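Local coordinates for transcriptional regulator, putative, Mar family (Thermotoga maritima, PDB 2ETH), which probably binds DNA as a winged helix-turn-helix transcriptional regulator of the MarR family, at residues Ile39-Thr44 against Glu83-Val88. Sequence-based numbering, arbitrary orientation.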
# COMPACT_ATOMS: atom_id res chain seq x y z
N ILE A 39 -9.63 3.26 7.60
CA ILE A 39 -8.56 2.73 6.77
C ILE A 39 -7.40 2.16 7.58
O ILE A 39 -6.84 1.13 7.23
CB ILE A 39 -8.03 3.79 5.72
N SER A 40 -7.03 2.82 8.68
CA SER A 40 -5.84 2.43 9.43
C SER A 40 -6.09 1.14 10.21
O SER A 40 -5.16 0.42 10.52
CB SER A 40 -5.42 3.55 10.39
OG SER A 40 -6.33 3.64 11.47
N ASP A 41 -7.35 0.87 10.51
CA ASP A 41 -7.77 -0.34 11.20
C ASP A 41 -8.10 -1.55 10.29
O ASP A 41 -8.24 -2.65 10.78
CB ASP A 41 -9.00 0.01 12.02
CG ASP A 41 -9.43 -1.11 12.91
OD1 ASP A 41 -8.56 -1.69 13.59
OD2 ASP A 41 -10.63 -1.42 12.94
N MSE A 42 -8.22 -1.33 8.97
CA MSE A 42 -8.48 -2.42 8.01
C MSE A 42 -7.23 -3.21 7.71
O MSE A 42 -6.14 -2.65 7.70
CB MSE A 42 -8.98 -1.86 6.67
CG MSE A 42 -10.35 -1.28 6.70
SE MSE A 42 -10.91 -0.79 4.95
CE MSE A 42 -11.12 1.13 5.15
N LYS A 43 -7.41 -4.50 7.42
CA LYS A 43 -6.33 -5.33 6.90
C LYS A 43 -6.05 -4.97 5.46
O LYS A 43 -6.90 -4.40 4.74
CB LYS A 43 -6.64 -6.83 6.99
CG LYS A 43 -6.91 -7.34 8.43
CD LYS A 43 -7.47 -8.77 8.40
CE LYS A 43 -8.29 -9.13 9.63
NZ LYS A 43 -7.53 -9.88 10.69
N THR A 44 -4.85 -5.32 5.03
CA THR A 44 -4.36 -4.97 3.72
C THR A 44 -5.30 -5.47 2.60
O THR A 44 -5.69 -4.70 1.73
CB THR A 44 -2.89 -5.48 3.52
OG1 THR A 44 -2.84 -6.90 3.64
CG2 THR A 44 -1.95 -4.87 4.59
N GLU A 83 -18.25 -6.27 5.37
CA GLU A 83 -19.68 -6.16 5.71
C GLU A 83 -19.93 -5.88 7.17
O GLU A 83 -20.82 -5.11 7.48
CB GLU A 83 -20.39 -7.41 5.26
CG GLU A 83 -21.88 -7.32 5.26
CD GLU A 83 -22.49 -8.36 4.30
OE1 GLU A 83 -21.67 -9.08 3.64
OE2 GLU A 83 -23.77 -8.42 4.20
N LYS A 84 -19.14 -6.45 8.06
CA LYS A 84 -19.36 -6.18 9.46
C LYS A 84 -18.79 -4.87 9.93
O LYS A 84 -19.26 -4.37 10.95
CB LYS A 84 -19.06 -7.36 10.39
CG LYS A 84 -17.66 -7.92 10.46
CD LYS A 84 -17.73 -9.35 11.09
N ARG A 85 -17.87 -4.25 9.16
CA ARG A 85 -17.50 -2.84 9.40
C ARG A 85 -18.53 -1.88 8.77
O ARG A 85 -18.42 -0.67 8.92
CB ARG A 85 -16.12 -2.48 8.86
CG ARG A 85 -15.05 -3.49 9.01
CD ARG A 85 -13.76 -3.09 8.27
NE ARG A 85 -12.74 -2.73 9.24
CZ ARG A 85 -11.89 -3.58 9.81
NH1 ARG A 85 -11.89 -4.87 9.51
NH2 ARG A 85 -11.02 -3.14 10.70
N GLY A 86 -19.50 -2.43 8.04
CA GLY A 86 -20.62 -1.62 7.55
C GLY A 86 -20.31 -0.84 6.28
O GLY A 86 -21.01 0.13 5.97
N LEU A 87 -19.30 -1.30 5.55
CA LEU A 87 -18.79 -0.61 4.36
C LEU A 87 -19.38 -1.12 3.03
O LEU A 87 -19.47 -0.37 2.09
CB LEU A 87 -17.25 -0.70 4.29
CG LEU A 87 -16.46 -0.09 5.47
CD1 LEU A 87 -14.99 -0.41 5.28
CD2 LEU A 87 -16.68 1.43 5.58
N VAL A 88 -19.74 -2.40 2.97
CA VAL A 88 -20.30 -3.02 1.75
C VAL A 88 -21.41 -4.01 2.12
O VAL A 88 -21.58 -4.40 3.29
CB VAL A 88 -19.25 -3.79 0.93
CG1 VAL A 88 -18.03 -2.94 0.72
CG2 VAL A 88 -18.91 -5.15 1.65
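In this winged helix-turn-helix domain, Arg85 and Leu87, in the turn between helix 72-84 and strand 88-92, meet Asp41, at the end of helix 37-41, and Met42, just beyond it. Arg85 NH2 forms a salt bridge with Asp41 OD2 at 2.9 Å; its hydrogen bond is weak, with an N-H...O angle of 124°, and the carboxylate and guanidinium planes stand 58° apart. Asp41 O also lies 2.8 Å from Arg85 NH2, but the poor angle rules out a hydrogen bond. Met42 CA lies over one face of the guanidinium, toward its rim, while its CG packs 3.8 Å from Arg85 NE. Met42, a selenomethionine, bends at chi3 (-117°), about its CG-SE bond, and its SE and CE both meet Leu87 CD1, SE at 4.1 Å. The positive phi of Gly86 belongs to a Schellman motif closing helix 72-84. A leucine in place of Arg85 would probably leave Asp41 OD2 and Glu46 without their charged mate. Arg85 NH1 pairs with Glu46 on helix 44-56, and Asp41 OD1 with Lys43 of the second subunit, bringing the dimer interface to this site. Leu87 also packs on Phe50 of helix 44-56 and Ile111 of helix 106-127.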